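Local coordinates for L-fuculose phosphate aldolase (Streptococcus pneumoniae, PDB 4C24), which is a zinc-containing class II aldolase of the AraD-like clan whose four subunits each fold around a central mixed beta-sheet, at residues A[34-39]-A[85-90]; A[61-66]-A[74-79]; A[102-107]-A[178-183]. One frame throughout, in Å; residues are numbered along the deposited sequence. Where two conformers were deposited one is given.

All three contacts fall within the class II aldolase and adducin domain. Interaction 1 packs helix 80-89 on strand 32-37 of the central sheet. Interaction 2, whose segments both lie between those of interaction 1 in the sequence, sets the loop leading into the same helix against strand 61-64. Their centres are 12 Å apart, and they touch where Phe36 CZ packs on Ile65 CD1 and where Gln88 reaches the backbone of Ile65. Interaction 3 follows later in the chain and lies on the opposite side of the chain's centre, about 25 and 27 Å from the other two, centre to centre. There helices 103-110 and 169-192 meet beside neighbouring subunits, whereas interactions 1 and 2 touch no other protein chain of the tetramer.

Interaction 1. Residues A[34-39]-A[85-90]; sequences SVFDRE and IQYQTR
Tyr87 lies with one ring face against Phe36, and its hydroxyl reaches Ser34. Phe36 CB sits 3.3 Å from the centroid of the Tyr87 ring, almost on the ring normal, as a CH-pi contact. Tyr87 CB returns the contact over one face of the Phe36 ring, offset toward the rim. The side chains slide past each other in opposite directions; the ring planes are only 17° apart, but the rings barely overlap. At the far end of the tyrosine, Ser34 OG and Tyr87 OH share a hydrogen bond of 2.6 Å, and Ser34 OG also bonds to His83.

Arg38 closes the other end. Its guanidinium lies at the C-terminal end of the helix with Phe36 CD2 over one face. Arg38 NH1 donates to Tyr87 O at 3.1 Å, with an N-H...O angle of 147°, while Arg38 NH2 makes a weak bond to Arg90 O, at 2.6 Å. Arg38 NH2 also bonds to Ile93 O, and a salt bridge from Arg38 NE to Asp94 fixes the group further. Met43 and Ile96, on the flanking strands 42-45 and 95-99, extend the apolar surroundings of Tyr87. The whole is a helix-on-sheet layer of an alpha/beta fold, with the axis of helical residues 85-89 running 31° from that of strand residues 34-37 and an arginine donating to a carbonyl in the last helical turn and, weakly, to one just beyond.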
# COMPACT_ATOMS: atom_id res chain seq x y z
N SER A 34 -4.54 -7.98 25.00
CA SER A 34 -4.89 -8.62 26.24
C SER A 34 -6.31 -9.16 26.20
O SER A 34 -7.14 -8.76 25.36
CB SER A 34 -4.76 -7.62 27.39
OG SER A 34 -5.82 -6.69 27.35
N VAL A 35 -6.55 -10.11 27.11
CA VAL A 35 -7.89 -10.58 27.39
C VAL A 35 -8.07 -10.61 28.90
O VAL A 35 -7.12 -10.84 29.65
CB VAL A 35 -8.19 -12.00 26.83
CG1 VAL A 35 -8.49 -11.95 25.34
CG2 VAL A 35 -7.07 -12.98 27.18
N PHE A 36 -9.31 -10.39 29.32
CA PHE A 36 -9.67 -10.46 30.73
C PHE A 36 -10.69 -11.57 30.94
O PHE A 36 -11.73 -11.61 30.28
CB PHE A 36 -10.24 -9.11 31.19
CG PHE A 36 -10.33 -8.98 32.69
CD1 PHE A 36 -9.17 -8.85 33.45
CD2 PHE A 36 -11.56 -9.00 33.34
CE1 PHE A 36 -9.23 -8.73 34.83
CE2 PHE A 36 -11.63 -8.87 34.72
CZ PHE A 36 -10.46 -8.75 35.46
N ASP A 37 -10.38 -12.47 31.88
CA ASP A 37 -11.29 -13.54 32.25
C ASP A 37 -12.07 -13.01 33.45
O ASP A 37 -11.49 -12.80 34.52
CB ASP A 37 -10.45 -14.77 32.60
CG ASP A 37 -11.27 -15.99 32.97
OD1 ASP A 37 -12.36 -15.86 33.58
OD2 ASP A 37 -10.80 -17.11 32.65
N ARG A 38 -13.38 -12.77 33.27
CA ARG A 38 -14.21 -12.18 34.34
C ARG A 38 -14.49 -13.10 35.53
O ARG A 38 -14.67 -12.64 36.65
CB ARG A 38 -15.56 -11.69 33.80
CG ARG A 38 -15.43 -10.53 32.83
CD ARG A 38 -15.29 -9.22 33.58
NE ARG A 38 -14.96 -8.18 32.63
CZ ARG A 38 -14.60 -6.95 32.95
NH1 ARG A 38 -14.51 -6.58 34.22
NH2 ARG A 38 -14.31 -6.08 31.98
N GLU A 39 -14.54 -14.41 35.27
CA GLU A 39 -14.82 -15.38 36.33
C GLU A 39 -13.59 -15.46 37.23
O GLU A 39 -13.70 -15.41 38.46
CB GLU A 39 -15.16 -16.75 35.73
N ILE A 85 -6.64 -0.97 33.50
CA ILE A 85 -7.58 0.02 34.03
C ILE A 85 -8.92 -0.00 33.28
O ILE A 85 -9.97 0.30 33.84
CB ILE A 85 -6.95 1.42 34.05
CG1 ILE A 85 -7.71 2.32 35.02
CG2 ILE A 85 -6.83 2.02 32.64
CD1 ILE A 85 -7.10 3.71 35.12
N GLN A 86 -8.89 -0.39 32.00
CA GLN A 86 -10.12 -0.58 31.28
C GLN A 86 -10.93 -1.70 31.91
O GLN A 86 -12.10 -1.56 32.15
CB GLN A 86 -9.88 -0.85 29.80
CG GLN A 86 -9.07 0.23 29.08
CD GLN A 86 -9.91 1.46 28.71
OE1 GLN A 86 -11.14 1.42 28.74
NE2 GLN A 86 -9.23 2.51 28.26
N TYR A 87 -10.28 -2.84 32.16
CA TYR A 87 -11.02 -3.94 32.73
C TYR A 87 -11.55 -3.64 34.13
O TYR A 87 -12.61 -4.14 34.52
CB TYR A 87 -10.14 -5.17 32.77
CG TYR A 87 -9.69 -5.65 31.42
CD1 TYR A 87 -10.60 -5.83 30.39
CD2 TYR A 87 -8.33 -5.88 31.17
CE1 TYR A 87 -10.18 -6.31 29.15
CE2 TYR A 87 -7.89 -6.34 29.93
CZ TYR A 87 -8.82 -6.57 28.93
OH TYR A 87 -8.40 -7.03 27.70
N GLN A 88 -10.82 -2.82 34.88
CA GLN A 88 -11.22 -2.38 36.21
C GLN A 88 -12.43 -1.48 36.20
O GLN A 88 -13.13 -1.41 37.19
CB GLN A 88 -10.09 -1.59 36.86
CG GLN A 88 -8.89 -2.43 37.28
CD GLN A 88 -7.73 -1.59 37.75
OE1 GLN A 88 -7.78 -0.36 37.66
NE2 GLN A 88 -6.69 -2.23 38.26
N THR A 89 -12.66 -0.77 35.09
CA THR A 89 -13.66 0.31 35.09
C THR A 89 -14.84 0.06 34.15
O THR A 89 -15.83 0.80 34.18
CB THR A 89 -13.00 1.67 34.74
OG1 THR A 89 -12.38 1.59 33.45
CG2 THR A 89 -11.95 2.08 35.77
N ARG A 90 -14.72 -0.98 33.32
CA ARG A 90 -15.72 -1.31 32.31
C ARG A 90 -16.01 -2.80 32.34
O ARG A 90 -15.08 -3.59 32.26
CB ARG A 90 -15.16 -1.00 30.93
CG ARG A 90 -14.68 0.42 30.83
CD ARG A 90 -14.52 0.80 29.40
NE ARG A 90 -15.67 0.54 28.53
CZ ARG A 90 -15.90 1.30 27.47
NH1 ARG A 90 -15.12 2.34 27.26
NH2 ARG A 90 -16.90 1.04 26.65

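Interaction 2. Residues A[61-66]-A[74-79]; sequences VVMDIN and RLPSSE. With SO4 (sulfate ion), chain E.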
# COMPACT_ATOMS: atom_id res chain seq x y z
N VAL A 61 1.93 -13.07 29.79
CA VAL A 61 1.97 -12.74 31.19
C VAL A 61 0.55 -12.68 31.70
O VAL A 61 -0.35 -12.12 31.04
CB VAL A 61 2.69 -11.40 31.46
CG1 VAL A 61 2.64 -11.07 32.94
CG2 VAL A 61 4.14 -11.43 30.98
N VAL A 62 0.33 -13.26 32.88
CA VAL A 62 -1.01 -13.28 33.46
C VAL A 62 -0.94 -12.51 34.76
O VAL A 62 -0.03 -12.68 35.56
CB VAL A 62 -1.51 -14.72 33.72
CG1 VAL A 62 -2.93 -14.71 34.28
CG2 VAL A 62 -1.47 -15.49 32.40
N MET A 63 -1.89 -11.60 34.94
CA MET A 63 -1.90 -10.69 36.06
C MET A 63 -3.25 -10.71 36.75
O MET A 63 -4.26 -10.91 36.10
CB MET A 63 -1.78 -9.30 35.46
CG MET A 63 -0.75 -8.43 36.08
SD MET A 63 -0.84 -7.00 35.00
CE MET A 63 0.50 -7.39 33.88
N ASP A 64 -3.27 -10.45 38.05
CA ASP A 64 -4.53 -10.25 38.75
C ASP A 64 -5.02 -8.79 38.59
O ASP A 64 -4.36 -7.98 37.95
CB ASP A 64 -4.43 -10.71 40.22
CG ASP A 64 -3.71 -9.72 41.13
OD1 ASP A 64 -3.35 -8.59 40.70
OD2 ASP A 64 -3.50 -10.07 42.32
N ILE A 65 -6.19 -8.51 39.15
CA ILE A 65 -6.87 -7.23 38.87
C ILE A 65 -6.08 -6.04 39.40
O ILE A 65 -6.31 -4.91 38.95
CB ILE A 65 -8.32 -7.20 39.40
CG1 ILE A 65 -9.11 -6.04 38.77
CG2 ILE A 65 -8.35 -7.08 40.92
CD1 ILE A 65 -9.32 -6.19 37.30
N ASN A 66 -5.16 -6.28 40.34
CA ASN A 66 -4.30 -5.21 40.86
C ASN A 66 -2.90 -5.16 40.23
O ASN A 66 -2.01 -4.43 40.67
CB ASN A 66 -4.25 -5.30 42.38
CG ASN A 66 -5.60 -4.98 42.98
OD1 ASN A 66 -6.10 -3.87 42.82
ND2 ASN A 66 -6.21 -5.96 43.63
N ARG A 74 8.35 -13.39 31.72
CA ARG A 74 8.61 -12.21 30.88
C ARG A 74 8.02 -11.01 31.54
O ARG A 74 7.05 -11.12 32.26
CB ARG A 74 7.99 -12.35 29.50
CG ARG A 74 8.57 -13.47 28.65
CD ARG A 74 10.03 -13.22 28.31
NE ARG A 74 10.47 -14.17 27.30
CZ ARG A 74 11.65 -14.15 26.69
NH1 ARG A 74 12.56 -13.22 26.98
NH2 ARG A 74 11.93 -15.07 25.78
N LEU A 75 8.62 -9.86 31.28
CA LEU A 75 8.01 -8.58 31.63
C LEU A 75 6.78 -8.39 30.76
O LEU A 75 6.82 -8.64 29.54
CB LEU A 75 8.99 -7.43 31.44
CG LEU A 75 10.14 -7.29 32.44
CD1 LEU A 75 10.75 -5.90 32.34
CD2 LEU A 75 9.71 -7.56 33.88
N PRO A 76 5.66 -7.97 31.38
CA PRO A 76 4.46 -7.70 30.60
C PRO A 76 4.66 -6.47 29.73
O PRO A 76 5.57 -5.65 29.99
CB PRO A 76 3.41 -7.41 31.67
CG PRO A 76 4.19 -6.93 32.85
CD PRO A 76 5.45 -7.74 32.82
N SER A 77 3.84 -6.38 28.70
CA SER A 77 3.77 -5.16 27.86
C SER A 77 3.93 -3.92 28.73
O SER A 77 3.33 -3.85 29.80
CB SER A 77 2.42 -5.09 27.19
OG SER A 77 2.25 -3.82 26.58
N SER A 78 4.68 -2.93 28.24
CA SER A 78 4.80 -1.66 28.98
C SER A 78 3.44 -1.01 29.16
O SER A 78 3.28 -0.18 30.07
CB SER A 78 5.73 -0.67 28.27
OG SER A 78 5.29 -0.40 26.96
N GLU A 79 2.46 -1.38 28.35
CA GLU A 79 1.12 -0.75 28.43
C GLU A 79 0.11 -1.54 29.28
O GLU A 79 -1.10 -1.34 29.17
CB GLU A 79 0.55 -0.50 27.03
CG GLU A 79 1.44 0.39 26.17
CD GLU A 79 1.52 1.85 26.63
OE1 GLU A 79 1.03 2.23 27.72
OE2 GLU A 79 2.13 2.60 25.86
S SO4 E . 5.29 -3.36 24.44
O1 SO4 E . 5.94 -3.23 25.76
O2 SO4 E . 5.00 -2.00 23.98
O3 SO4 E . 6.29 -4.05 23.60
O4 SO4 E . 4.02 -4.11 24.54
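Val61 and Pro76 form the middle of an apolar contact. The two branches of Val61 divide the work: CG1, anti to the backbone N (chi1 178°), meets Pro76 CB at 3.9 Å, while CG2 packs 3.2 Å from Arg74 O and also touches Pro76 CA. Two residues further along the strand, on the side that faces the loop, Met63 CE lies 3.7 Å from Pro76 CB in one of two conformers, so this contact is less certain; there the side chains cross at about a right angle. The loop 74-79 is thereby laid against strand 61-64 of the central sheet and leads directly into helix 80-89, with Glu79 as the N-cap residue.

The polar interactions of the loop centre on its serines and a bound ion. Ser77 OG accepts from Glu79 N at 3.0 Å, an ST turn immediately before the helix. A sulfate ion, probably from the crystallisation liquor, is held here as well: Ser77 OG donates to its O4 at 2.7 Å, and Ser78 N to its O1 at 2.8 Å in a nearly straight bond (177°). Ser78 OG gives O1 a second bond, and Asn32, Ser48 and Gly49 supply further hydrogen bonds. The charged end of Arg74 turns away from the strand into a salt bridge with Asp59.

Interaction 3. Residues A[102-107]-A[178-183]; sequences TYATVL and EVEYCA. With SO4 (sulfate ion), chain D.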
# COMPACT_ATOMS: atom_id res chain seq x y z
N THR A 102 -1.79 3.25 10.85
CA THR A 102 -1.38 4.40 10.04
C THR A 102 -2.26 5.64 10.23
O THR A 102 -1.84 6.58 10.93
CB THR A 102 -1.26 4.03 8.56
OG1 THR A 102 -0.38 2.90 8.47
CG2 THR A 102 -0.69 5.21 7.75
N TYR A 103 -3.44 5.65 9.61
CA TYR A 103 -4.23 6.90 9.61
C TYR A 103 -4.84 7.22 10.95
O TYR A 103 -5.05 8.42 11.26
CB TYR A 103 -5.25 6.90 8.48
CG TYR A 103 -4.58 7.05 7.14
CD1 TYR A 103 -4.10 5.94 6.45
CD2 TYR A 103 -4.39 8.30 6.56
CE1 TYR A 103 -3.48 6.07 5.22
CE2 TYR A 103 -3.78 8.45 5.33
CZ TYR A 103 -3.30 7.32 4.66
OH TYR A 103 -2.70 7.46 3.43
N ALA A 104 -5.17 6.23 11.75
CA ALA A 104 -5.61 6.48 13.11
C ALA A 104 -4.51 7.20 13.88
O ALA A 104 -4.80 8.11 14.65
CB ALA A 104 -6.06 5.18 13.78
N THR A 105 -3.26 6.85 13.65
CA THR A 105 -2.15 7.48 14.33
C THR A 105 -1.91 8.87 13.76
O THR A 105 -1.55 9.76 14.52
CB THR A 105 -0.90 6.61 14.25
OG1 THR A 105 -1.21 5.37 14.89
CG2 THR A 105 0.28 7.25 14.96
N VAL A 106 -2.11 9.04 12.45
CA VAL A 106 -2.10 10.42 11.86
C VAL A 106 -3.04 11.33 12.63
O VAL A 106 -2.65 12.45 13.08
CB VAL A 106 -2.48 10.38 10.38
CG1 VAL A 106 -2.76 11.80 9.84
CG2 VAL A 106 -1.36 9.71 9.63
N LEU A 107 -4.28 10.89 12.78
CA LEU A 107 -5.24 11.69 13.55
C LEU A 107 -4.75 11.92 14.98
O LEU A 107 -4.84 13.01 15.51
CB LEU A 107 -6.61 11.05 13.53
CG LEU A 107 -7.28 11.13 12.16
CD1 LEU A 107 -8.61 10.39 12.21
CD2 LEU A 107 -7.55 12.61 11.75
N GLU A 178 -11.59 -1.60 11.42
CA GLU A 178 -12.61 -0.69 10.93
C GLU A 178 -12.29 0.75 11.29
O GLU A 178 -12.48 1.65 10.47
CB GLU A 178 -13.98 -1.08 11.47
CG GLU A 178 -15.09 -0.66 10.54
CD GLU A 178 -14.93 -1.21 9.13
OE1 GLU A 178 -14.43 -2.35 8.96
OE2 GLU A 178 -15.30 -0.50 8.19
N VAL A 179 -11.83 0.98 12.51
CA VAL A 179 -11.44 2.36 12.89
C VAL A 179 -10.26 2.83 12.04
O VAL A 179 -10.23 3.98 11.58
CB VAL A 179 -11.13 2.49 14.38
CG1 VAL A 179 -10.56 3.88 14.69
CG2 VAL A 179 -12.39 2.22 15.19
N GLU A 180 -9.29 1.97 11.76
CA GLU A 180 -8.20 2.37 10.89
C GLU A 180 -8.74 2.71 9.48
O GLU A 180 -8.32 3.73 8.87
CB GLU A 180 -7.11 1.28 10.86
CG GLU A 180 -5.99 1.53 9.82
CD GLU A 180 -5.27 2.89 9.93
OE1 GLU A 180 -5.18 3.43 11.03
OE2 GLU A 180 -4.69 3.34 8.91
N TYR A 181 -9.69 1.93 8.97
CA TYR A 181 -10.26 2.18 7.67
C TYR A 181 -10.98 3.53 7.67
O TYR A 181 -10.79 4.31 6.74
CB TYR A 181 -11.21 1.04 7.30
CG TYR A 181 -12.03 1.27 6.07
CD1 TYR A 181 -11.51 1.04 4.81
CD2 TYR A 181 -13.36 1.72 6.16
CE1 TYR A 181 -12.25 1.25 3.66
CE2 TYR A 181 -14.12 1.95 5.03
CZ TYR A 181 -13.58 1.70 3.78
OH TYR A 181 -14.33 1.93 2.65
N CYS A 182 -11.78 3.75 8.69
CA CYS A 182 -12.55 5.01 8.79
C CYS A 182 -11.58 6.17 8.90
O CYS A 182 -11.83 7.24 8.30
CB CYS A 182 -13.51 4.99 9.97
SG CYS A 182 -14.93 3.93 9.67
N ALA A 183 -10.51 6.01 9.68
CA ALA A 183 -9.53 7.10 9.82
C ALA A 183 -8.93 7.43 8.48
O ALA A 183 -8.72 8.59 8.12
CB ALA A 183 -8.45 6.74 10.83
S SO4 D . -1.68 2.31 4.46
O1 SO4 D . -1.13 2.07 5.81
O2 SO4 D . -1.41 1.08 3.67
O3 SO4 D . -3.13 2.51 4.62
O4 SO4 D . -1.04 3.50 3.86
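Helices 103-107 and 178-183 cross at 64° with their axes 8.3 Å apart, and Ala104 CA and Ala183 CA lie 5.2 Å apart. Glu180 carries the polar part. Its CG is anti to the backbone N (chi1 173°) and the chain bends at chi2, turning CD toward the first turn of the other helix. Glu180 OE2 receives Tyr103 N on its syn lone pair at 2.7 Å, and Glu180 OE1 receives Ala104 N at 2.9 Å, also on the syn side but out of the carboxylate plane. Thr101 OG1 bonds to OE1 too. The negative group at this helix N-terminus would probably be stabilised by the helix dipole.

One turn on, Ala183 CB packs 3.4 Å from Ala104 N and touches the CB atoms of Tyr103 and Ala104. Leu107 CD1 lies 3.9 Å from Ala183 CB. Thr102 OG1 donates to O1 of a sulfate ion, probably from the crystallisation liquor, which Lys184 and Lys184 of the second subunit also bind. The second subunit packs on Thr102, Tyr103 and Val106, while Tyr181 bonds to Thr101 O of the third. This is a close helix-helix crossing at small alanines, with Glu180 accepting from two backbone N-H groups in the first turn of helix 103-110, beside the tetramer's subunit interfaces.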